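Local coordinates for purine-binding protein BAB2_0673 (Brucella melitensis biovar Abortus, PDB 3S99) that binds adenine and probably other purines such as guanine, and may feed them to an ABC-type uptake system, at residues G30-G35 against R77-I82; R131-R136 against N275-M280; V185-S190 against V350-P355. One frame throughout, in Å; residues are numbered along the deposited sequence.

Contact 1 of 3, residues G30-G35 against R77-I82; sequences GFIYIG and RSIKRI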
loop_
_atom_site.group_PDB
_atom_site.type_symbol
_atom_site.label_atom_id
_atom_site.label_comp_id
_atom_site.label_asym_id
_atom_site.label_seq_id
_atom_site.Cartn_x
_atom_site.Cartn_y
_atom_site.Cartn_z
ATOM N N GLY A 30 0.477 -3.140 -21.196
ATOM C CA GLY A 30 -0.008 -1.814 -20.779
ATOM C C GLY A 30 -0.241 -1.639 -19.305
ATOM O O GLY A 30 -0.503 -2.609 -18.584
ATOM N N PHE A 31 -0.178 -0.375 -18.876
ATOM C CA PHE A 31 -0.323 0.017 -17.483
ATOM C C PHE A 31 -1.259 1.217 -17.404
ATOM O O PHE A 31 -1.158 2.160 -18.218
ATOM C CB PHE A 31 1.020 0.390 -16.850
ATOM C CG PHE A 31 1.984 -0.736 -16.752
ATOM C CD1 PHE A 31 2.125 -1.450 -15.549
ATOM C CD2 PHE A 31 2.723 -1.130 -17.869
ATOM C CE1 PHE A 31 3.001 -2.529 -15.468
ATOM C CE2 PHE A 31 3.610 -2.197 -17.789
ATOM C CZ PHE A 31 3.746 -2.894 -16.573
ATOM N N ILE A 32 -2.173 1.168 -16.437
ATOM C CA ILE A 32 -3.044 2.284 -16.088
ATOM C C ILE A 32 -2.699 2.753 -14.666
ATOM O O ILE A 32 -2.782 1.953 -13.723
ATOM C CB ILE A 32 -4.515 1.844 -16.114
ATOM C CG1 ILE A 32 -4.888 1.299 -17.500
ATOM C CG2 ILE A 32 -5.409 3.034 -15.760
ATOM C CD1 ILE A 32 -4.825 2.340 -18.610
ATOM N N TYR A 33 -2.324 4.033 -14.509
ATOM C CA TYR A 33 -1.973 4.569 -13.202
ATOM C C TYR A 33 -3.046 5.591 -12.755
ATOM O O TYR A 33 -3.525 6.364 -13.543
ATOM C CB TYR A 33 -0.626 5.288 -13.219
ATOM C CG TYR A 33 0.571 4.497 -13.717
ATOM C CD1 TYR A 33 0.719 3.132 -13.440
ATOM C CD2 TYR A 33 1.580 5.130 -14.406
ATOM C CE1 TYR A 33 1.837 2.422 -13.895
ATOM C CE2 TYR A 33 2.720 4.414 -14.857
ATOM C CZ TYR A 33 2.828 3.075 -14.573
ATOM O OH TYR A 33 3.918 2.394 -15.016
ATOM N N ILE A 34 -3.354 5.600 -11.467
ATOM C CA ILE A 34 -4.301 6.552 -10.890
ATOM C C ILE A 34 -3.613 7.925 -10.669
ATOM O O ILE A 34 -4.277 8.948 -10.612
ATOM C CB ILE A 34 -4.887 5.987 -9.571
ATOM C CG1 ILE A 34 -6.036 6.865 -9.036
ATOM C CG2 ILE A 34 -3.796 5.854 -8.493
ATOM C CD1 ILE A 34 -7.374 6.480 -9.511
ATOM N N GLY A 35 -2.286 7.945 -10.574
ATOM C CA GLY A 35 -1.542 9.199 -10.487
ATOM C C GLY A 35 -0.397 9.269 -11.486
ATOM O O GLY A 35 -0.357 8.488 -12.464
ATOM N N ARG A 77 -12.808 3.641 -20.346
ATOM C CA ARG A 77 -12.388 4.099 -21.679
ATOM C C ARG A 77 -10.893 3.914 -21.835
ATOM O O ARG A 77 -10.434 3.486 -22.871
ATOM C CB ARG A 77 -12.736 5.564 -21.897
ATOM C CG ARG A 77 -12.465 6.126 -23.327
ATOM C CD ARG A 77 -12.689 7.637 -23.435
ATOM N NE ARG A 77 -12.005 8.335 -22.358
ATOM C CZ ARG A 77 -12.581 9.012 -21.361
ATOM N NH1 ARG A 77 -13.907 9.183 -21.286
ATOM N NH2 ARG A 77 -11.799 9.563 -20.434
ATOM N N SER A 78 -10.131 4.200 -20.774
ATOM C CA SER A 78 -8.676 4.141 -20.863
ATOM C C SER A 78 -8.157 2.687 -20.973
ATOM O O SER A 78 -7.233 2.410 -21.746
ATOM C CB SER A 78 -8.034 4.877 -19.690
ATOM O OG SER A 78 -8.367 6.256 -19.683
ATOM N N ILE A 79 -8.718 1.779 -20.166
ATOM C CA ILE A 79 -8.435 0.360 -20.287
ATOM C C ILE A 79 -8.837 -0.184 -21.673
ATOM O O ILE A 79 -8.069 -0.917 -22.316
ATOM C CB ILE A 79 -9.121 -0.471 -19.156
ATOM C CG1 ILE A 79 -8.598 -0.053 -17.769
ATOM C CG2 ILE A 79 -8.840 -1.933 -19.327
ATOM C CD1 ILE A 79 -9.619 -0.216 -16.660
ATOM N N LYS A 80 -10.029 0.173 -22.149
ATOM C CA LYS A 80 -10.472 -0.254 -23.496
ATOM C C LYS A 80 -9.536 0.241 -24.589
ATOM O O LYS A 80 -9.185 -0.512 -25.525
ATOM C CB LYS A 80 -11.917 0.186 -23.809
ATOM N N ARG A 81 -9.153 1.525 -24.498
ATOM C CA ARG A 81 -8.243 2.105 -25.459
ATOM C C ARG A 81 -6.897 1.361 -25.519
ATOM O O ARG A 81 -6.387 1.133 -26.585
ATOM C CB ARG A 81 -8.002 3.583 -25.140
ATOM C CG ARG A 81 -7.381 4.324 -26.286
ATOM C CD ARG A 81 -7.307 5.795 -26.006
ATOM N NE ARG A 81 -8.590 6.471 -26.176
ATOM C CZ ARG A 81 -8.769 7.754 -25.912
ATOM N NH1 ARG A 81 -7.752 8.478 -25.431
ATOM N NH2 ARG A 81 -9.958 8.316 -26.099
ATOM N N ILE A 82 -6.344 0.991 -24.364
ATOM C CA ILE A 82 -5.061 0.289 -24.296
ATOM C C ILE A 82 -5.164 -1.102 -24.912
ATOM O O ILE A 82 -4.243 -1.548 -25.602
ATOM C CB ILE A 82 -4.548 0.180 -22.799
ATOM C CG1 ILE A 82 -4.129 1.550 -22.311
ATOM C CG2 ILE A 82 -3.343 -0.754 -22.690
ATOM C CD1 ILE A 82 -2.956 2.099 -23.120
#

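Contact 2 of 3, residues R131-R136 against N275-M280; sequences RFYEGR and NIWWGM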
loop_
_atom_site.group_PDB
_atom_site.type_symbol
_atom_site.label_atom_id
_atom_site.label_comp_id
_atom_site.label_asym_id
_atom_site.label_seq_id
_atom_site.Cartn_x
_atom_site.Cartn_y
_atom_site.Cartn_z
ATOM N N ARG A 131 -0.024 -7.594 1.348
ATOM C CA ARG A 131 -0.337 -7.380 2.756
ATOM C C ARG A 131 0.420 -6.157 3.300
ATOM O O ARG A 131 1.310 -6.302 4.159
ATOM C CB ARG A 131 0.043 -8.608 3.580
ATOM C CG ARG A 131 -0.679 -9.871 3.169
ATOM C CD ARG A 131 -0.436 -11.018 4.152
ATOM N NE ARG A 131 -1.056 -12.243 3.661
ATOM C CZ ARG A 131 -2.311 -12.625 3.884
ATOM N NH1 ARG A 131 -3.117 -11.916 4.651
ATOM N NH2 ARG A 131 -2.773 -13.752 3.332
ATOM N N PHE A 132 0.068 -4.964 2.804
ATOM C CA PHE A 132 0.741 -3.755 3.246
ATOM C C PHE A 132 0.717 -3.577 4.777
ATOM O O PHE A 132 1.622 -3.010 5.359
ATOM C CB PHE A 132 0.100 -2.510 2.646
ATOM C CG PHE A 132 -0.148 -2.582 1.158
ATOM C CD1 PHE A 132 0.893 -2.473 0.259
ATOM C CD2 PHE A 132 -1.429 -2.735 0.665
ATOM C CE1 PHE A 132 0.654 -2.514 -1.089
ATOM C CE2 PHE A 132 -1.670 -2.758 -0.707
ATOM C CZ PHE A 132 -0.611 -2.656 -1.575
ATOM N N TYR A 133 -0.339 -4.043 5.409
ATOM C CA TYR A 133 -0.527 -3.916 6.860
ATOM C C TYR A 133 0.587 -4.618 7.660
ATOM O O TYR A 133 0.760 -4.338 8.853
ATOM C CB TYR A 133 -1.918 -4.441 7.266
ATOM C CG TYR A 133 -2.042 -5.951 7.157
ATOM C CD1 TYR A 133 -2.668 -6.546 6.082
ATOM C CD2 TYR A 133 -1.486 -6.782 8.128
ATOM C CE1 TYR A 133 -2.753 -7.945 5.982
ATOM C CE2 TYR A 133 -1.558 -8.164 8.025
ATOM C CZ TYR A 133 -2.205 -8.727 6.953
ATOM O OH TYR A 133 -2.236 -10.089 6.877
ATOM N N GLU A 134 1.355 -5.498 7.025
ATOM C CA GLU A 134 2.488 -6.105 7.689
ATOM C C GLU A 134 3.563 -5.060 7.954
ATOM O O GLU A 134 4.089 -4.992 9.054
ATOM C CB GLU A 134 3.040 -7.286 6.895
ATOM C CG GLU A 134 2.127 -8.507 6.898
ATOM C CD GLU A 134 2.701 -9.712 6.126
ATOM O OE1 GLU A 134 3.590 -9.510 5.299
ATOM O OE2 GLU A 134 2.251 -10.865 6.346
ATOM N N GLY A 135 3.814 -4.189 6.967
ATOM C CA GLY A 135 4.722 -3.059 7.119
ATOM C C GLY A 135 4.201 -2.049 8.109
ATOM O O GLY A 135 4.967 -1.444 8.841
ATOM N N ARG A 136 2.893 -1.851 8.141
ATOM C CA ARG A 136 2.315 -0.911 9.076
ATOM C C ARG A 136 2.616 -1.313 10.525
ATOM O O ARG A 136 2.787 -0.453 11.391
ATOM C CB ARG A 136 0.809 -0.861 8.899
ATOM C CG ARG A 136 0.364 -0.289 7.561
ATOM C CD ARG A 136 0.517 1.197 7.541
ATOM N NE ARG A 136 0.039 1.735 6.266
ATOM C CZ ARG A 136 0.186 2.982 5.861
ATOM N NH1 ARG A 136 0.828 3.872 6.589
ATOM N NH2 ARG A 136 -0.320 3.331 4.686
ATOM N N ASN A 275 -5.924 -15.313 -8.021
ATOM C CA ASN A 275 -6.127 -14.297 -6.991
ATOM C C ASN A 275 -5.093 -14.578 -5.881
ATOM O O ASN A 275 -5.069 -15.674 -5.272
ATOM C CB ASN A 275 -7.582 -14.403 -6.486
ATOM C CG ASN A 275 -7.844 -13.639 -5.201
ATOM O OD1 ASN A 275 -6.962 -13.465 -4.349
ATOM N ND2 ASN A 275 -9.090 -13.209 -5.034
ATOM N N ILE A 276 -4.251 -13.595 -5.612
ATOM C CA ILE A 276 -3.180 -13.758 -4.627
ATOM C C ILE A 276 -3.139 -12.584 -3.655
ATOM O O ILE A 276 -3.443 -11.428 -4.006
ATOM C CB ILE A 276 -1.779 -13.962 -5.332
ATOM C CG1 ILE A 276 -1.402 -12.778 -6.240
ATOM C CG2 ILE A 276 -1.785 -15.217 -6.167
ATOM C CD1 ILE A 276 -0.441 -11.826 -5.624
ATOM N N TRP A 277 -2.769 -12.883 -2.422
ATOM C CA TRP A 277 -2.558 -11.856 -1.442
ATOM C C TRP A 277 -1.297 -12.218 -0.730
ATOM O O TRP A 277 -1.253 -13.192 0.049
ATOM C CB TRP A 277 -3.746 -11.752 -0.482
ATOM C CG TRP A 277 -3.751 -10.489 0.343
ATOM C CD1 TRP A 277 -2.971 -9.384 0.172
ATOM C CD2 TRP A 277 -4.625 -10.197 1.431
ATOM N NE1 TRP A 277 -3.300 -8.413 1.095
ATOM C CE2 TRP A 277 -4.319 -8.885 1.879
ATOM C CE3 TRP A 277 -5.641 -10.911 2.074
ATOM C CZ2 TRP A 277 -4.994 -8.270 2.944
ATOM C CZ3 TRP A 277 -6.337 -10.276 3.148
ATOM C CH2 TRP A 277 -5.974 -8.977 3.577
ATOM N N TRP A 278 -0.233 -11.480 -1.041
ATOM C CA TRP A 278 1.076 -11.845 -0.531
ATOM C C TRP A 278 1.670 -10.709 0.298
ATOM O O TRP A 278 1.301 -9.545 0.129
ATOM C CB TRP A 278 2.020 -12.168 -1.683
ATOM C CG TRP A 278 1.697 -13.390 -2.473
ATOM C CD1 TRP A 278 0.864 -14.432 -2.116
ATOM C CD2 TRP A 278 2.234 -13.731 -3.752
ATOM N NE1 TRP A 278 0.831 -15.372 -3.118
ATOM C CE2 TRP A 278 1.682 -14.987 -4.121
ATOM C CE3 TRP A 278 3.134 -13.104 -4.622
ATOM C CZ2 TRP A 278 1.980 -15.611 -5.344
ATOM C CZ3 TRP A 278 3.454 -13.740 -5.833
ATOM C CH2 TRP A 278 2.862 -14.967 -6.187
ATOM N N GLY A 279 2.624 -11.062 1.170
ATOM C CA GLY A 279 3.225 -10.109 2.089
ATOM C C GLY A 279 4.727 -10.208 2.112
ATOM O O GLY A 279 5.376 -10.397 1.064
ATOM N N MET A 280 5.292 -10.099 3.311
ATOM C CA MET A 280 6.734 -10.049 3.458
ATOM C C MET A 280 7.393 -11.401 3.144
ATOM O O MET A 280 8.469 -11.436 2.545
ATOM C CB MET A 280 7.103 -9.593 4.868
ATOM C CG MET A 280 6.727 -8.143 5.141
ATOM S SD MET A 280 7.083 -7.575 6.814
ATOM C CE MET A 280 7.064 -5.804 6.513
HETATM O O HOH W 1 0.025 -14.482 2.140
#

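Contact 3 of 3, residues V185-S190 against V350-P355; sequences VIWVNS and VDDKLP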
loop_
_atom_site.group_PDB
_atom_site.type_symbol
_atom_site.label_atom_id
_atom_site.label_comp_id
_atom_site.label_asym_id
_atom_site.label_seq_id
_atom_site.Cartn_x
_atom_site.Cartn_y
_atom_site.Cartn_z
ATOM N N VAL A 185 -6.478 11.133 12.781
ATOM C CA VAL A 185 -6.674 10.832 11.375
ATOM C C VAL A 185 -7.319 11.982 10.649
ATOM O O VAL A 185 -8.330 12.515 11.112
ATOM C CB VAL A 185 -7.568 9.601 11.184
ATOM C CG1 VAL A 185 -7.729 9.279 9.702
ATOM C CG2 VAL A 185 -6.996 8.420 11.946
ATOM N N ILE A 186 -6.746 12.356 9.509
ATOM C CA ILE A 186 -7.407 13.286 8.590
ATOM C C ILE A 186 -7.599 12.576 7.260
ATOM O O ILE A 186 -6.648 11.977 6.763
ATOM C CB ILE A 186 -6.586 14.573 8.365
ATOM C CG1 ILE A 186 -6.565 15.407 9.648
ATOM C CG2 ILE A 186 -7.208 15.413 7.208
ATOM C CD1 ILE A 186 -5.904 16.804 9.499
ATOM N N TRP A 187 -8.815 12.618 6.706
ATOM C CA TRP A 187 -9.099 11.954 5.416
ATOM C C TRP A 187 -8.927 12.933 4.266
ATOM O O TRP A 187 -9.454 13.999 4.309
ATOM C CB TRP A 187 -10.521 11.365 5.405
ATOM C CG TRP A 187 -10.614 10.209 6.308
ATOM C CD1 TRP A 187 -11.088 10.206 7.572
ATOM C CD2 TRP A 187 -10.158 8.884 6.040
ATOM N NE1 TRP A 187 -10.974 8.951 8.123
ATOM C CE2 TRP A 187 -10.419 8.114 7.192
ATOM C CE3 TRP A 187 -9.563 8.266 4.930
ATOM C CZ2 TRP A 187 -10.086 6.747 7.280
ATOM C CZ3 TRP A 187 -9.264 6.909 4.999
ATOM C CH2 TRP A 187 -9.509 6.165 6.181
ATOM N N VAL A 188 -8.175 12.537 3.245
ATOM C CA VAL A 188 -7.951 13.341 2.026
ATOM C C VAL A 188 -9.077 13.101 1.007
ATOM O O VAL A 188 -9.388 13.958 0.175
ATOM C CB VAL A 188 -6.560 12.937 1.401
ATOM C CG1 VAL A 188 -6.351 13.530 -0.030
ATOM C CG2 VAL A 188 -5.450 13.381 2.316
ATOM N N ASN A 189 -9.650 11.900 1.070
ATOM C CA ASN A 189 -10.734 11.438 0.211
ATOM C C ASN A 189 -10.332 11.150 -1.234
ATOM O O ASN A 189 -11.190 11.075 -2.118
ATOM C CB ASN A 189 -11.956 12.363 0.302
ATOM C CG ASN A 189 -12.510 12.440 1.712
ATOM O OD1 ASN A 189 -12.531 11.443 2.441
ATOM N ND2 ASN A 189 -12.967 13.621 2.101
ATOM N N SER A 190 -9.034 10.926 -1.457
ATOM C CA SER A 190 -8.570 10.327 -2.683
ATOM C C SER A 190 -7.185 9.798 -2.441
ATOM O O SER A 190 -6.615 10.020 -1.365
ATOM C CB SER A 190 -8.640 11.292 -3.892
ATOM O OG SER A 190 -7.848 12.442 -3.754
ATOM N N VAL A 350 -8.339 3.623 18.657
ATOM C CA VAL A 350 -8.469 4.557 17.557
ATOM C C VAL A 350 -9.621 5.511 17.901
ATOM O O VAL A 350 -10.666 5.096 18.438
ATOM C CB VAL A 350 -8.712 3.837 16.196
ATOM C CG1 VAL A 350 -8.836 4.866 15.049
ATOM C CG2 VAL A 350 -7.578 2.802 15.893
ATOM N N ASP A 351 -9.447 6.784 17.585
ATOM C CA ASP A 351 -10.445 7.793 17.954
ATOM C C ASP A 351 -11.352 8.219 16.784
ATOM O O ASP A 351 -12.417 8.781 16.990
ATOM C CB ASP A 351 -9.721 8.975 18.617
ATOM C CG ASP A 351 -9.007 8.548 19.909
ATOM O OD1 ASP A 351 -9.655 7.856 20.742
ATOM O OD2 ASP A 351 -7.807 8.871 20.088
ATOM N N ASP A 352 -10.948 7.892 15.563
ATOM C CA ASP A 352 -11.676 8.292 14.361
ATOM C C ASP A 352 -13.066 7.613 14.213
ATOM O O ASP A 352 -13.305 6.515 14.723
ATOM C CB ASP A 352 -10.788 8.006 13.154
ATOM C CG ASP A 352 -11.314 8.624 11.864
ATOM O OD1 ASP A 352 -11.821 9.762 11.899
ATOM O OD2 ASP A 352 -11.189 7.983 10.817
ATOM N N LYS A 353 -13.998 8.303 13.559
ATOM C CA LYS A 353 -15.301 7.708 13.230
ATOM C C LYS A 353 -15.192 7.272 11.793
ATOM O O LYS A 353 -14.872 8.092 10.930
ATOM C CB LYS A 353 -16.464 8.709 13.373
ATOM N N LEU A 354 -15.454 5.998 11.530
ATOM C CA LEU A 354 -15.301 5.479 10.188
ATOM C C LEU A 354 -16.450 5.983 9.280
ATOM O O LEU A 354 -17.629 5.775 9.601
ATOM C CB LEU A 354 -15.197 3.945 10.212
ATOM C CG LEU A 354 -14.348 3.284 9.113
ATOM C CD1 LEU A 354 -13.033 4.001 8.855
ATOM C CD2 LEU A 354 -14.076 1.843 9.485
ATOM N N PRO A 355 -16.099 6.688 8.169
ATOM C CA PRO A 355 -17.070 7.147 7.143
ATOM C C PRO A 355 -17.948 6.046 6.553
ATOM O O PRO A 355 -19.146 6.010 6.844
ATOM C CB PRO A 355 -16.174 7.736 6.045
ATOM C CG PRO A 355 -14.900 8.152 6.758
ATOM C CD PRO A 355 -14.725 7.166 7.876
#

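Contact 1 of 3, residues G30-G35 against R77-I82
I32 reaches from its strand into the groove between I79 and I82 on the helix packed against it, and its CG1 and CD1 meet different partners. CG1 meets I79 CG1 at 4.0 Å, and here the two side chains cross at about a right angle. The I32 and I82 side chains instead slide past each other in opposite directions, with I32 CD1 3.8 Å from I82 CG1. The torsions explain this: with chi1 at -58°, CG1 of I32 stands opposite the carbonyl carbon and rises off the strand, and chi2 at -65° swings CD1 over toward I82. The methyl CD1 also rests against the helix backbone, 4.0 Å from S78 O, which accepts the helical hydrogen bond from I82 N. The same methyl, I32 CD1, has S78 CB at 4.2 Å. The serine hydroxyl is turned to D74 O, one turn earlier. In the fold this is the helix of a beta-alpha-beta crossover in the Rossmann-like first lobe of a periplasmic binding protein: helix 73-84 links strand 61-66 to strand 89-92 and passes over strand 27-32, which lies between them in the sheet. The short helix and strand segments run almost exactly antiparallel, at 172°, with their axes 9.2 Å apart. Two residues before I32, on the same face of the strand, the backbone of G30 is the surface against which I82 packs: CG2 of I82, pointing opposite its own backbone N, comes within 4.0 Å of G30 CA. L66 of the adjoining strand touches I32, S78 and I82 alike, and I79 also leans on P100, T101 and V104 of helix 98-105.

Contact 2 of 3, residues R131-R136 against N275-M280
At the crossovers that join the two lobes, R131 lies over W277 near the N-terminal end of helix 132-146, beside strand 275-278. The arginine is extended from CG to NE and works along one face of the indole. Its CG sits 3.8 Å from the centroid of the five-membered ring, a CH-pi contact, and its guanidinium lies flat farther on, with CZ 4.5 Å from the centroid of the six-membered ring and the planes 24° apart. This cation-pi stack is fixed in rotation from several sides: NH1 donates to Y133 OH at 3.0 Å, a water bridges NE to W277 O, and NH2 forms a salt bridge with D337. W277 NE1 is turned to A130 O. The Y133 ring brings its edge, through CE1, to within 3.8 Å of W277 CZ2.

Two backbone N-H groups tie the segments together. R131 N donates to W278 O at 2.7 Å. M280 N donates to E134 OE1, also at 2.7 Å, almost along the carboxylate C-O bond. G279 has no side chain, which lets OE1 of E134 come to 3.3 Å from its CA. The extended methionine side chain brings its CE to the backbone of G135, with I308 covering both M280 and E134. Strand 125-130 passes to the second lobe through this helix, and the chain leaves strand 275-278 for strand 285-287 there too; such side-by-side crossovers form the hinge of type 1 periplasmic binding proteins.

Contact 3 of 3, residues V185-S190 against V350-P355
W187 turns its indole from the edge strand toward the C-terminal tail, where D352, L354 and P355 receive it. At CB the side chain leaves the strand with chi1 at -70°, CG opposite the carbonyl carbon, which carries the ring out beside V185. The first ring atom beyond CG, CD1, has P355 CG at 4.4 Å; this proline carbon lies over one face, offset toward the rim, while V185 CG1 covers the opposite face. NE1 is the polar point of the contact. It donates to D352 OD2 at 2.9 Å with an N-H...O angle of 161°, nearly in the plane of the indole and on the syn side of the carboxylate, whose plane is turned 31° from the ring. OD2 has a second partner in Y346 OH. Past CE2, the ring ends apolar: CZ2 approaches L354 CD1 at 4.3 Å. D352 is itself propped by V185, whose CG2 touches its CB at 4.0 Å. Around the pair, strand 182-187 is an edge strand of the second lobe's sheet, hydrogen-bonded through its backbone to strand 151-156; W187 packs on V163 and I167 of helix 161-175, while I186 faces helix 194-206 on the other side.

In the fold
Contacts 1 and 2 share the parallel sheet of the first lobe, their centres about 24 Å apart: contact 1 packs a helix on strand 27-32, and contact 2 lies at the edge strand 275-278, where the chain crosses between lobes. Contact 3 belongs to the second lobe, its centre about 29 Å from that of contact 1 and about 22 Å from that of contact 2. Adenine is bound between the lobes. I34, just past the strand of contact 1, touches it, and W191 of the pocket directly follows 185-190. Otherwise the packing stands back: the side chains of I32 and W277 are about 10 Å from the adenine, and that of W187 about 11 Å.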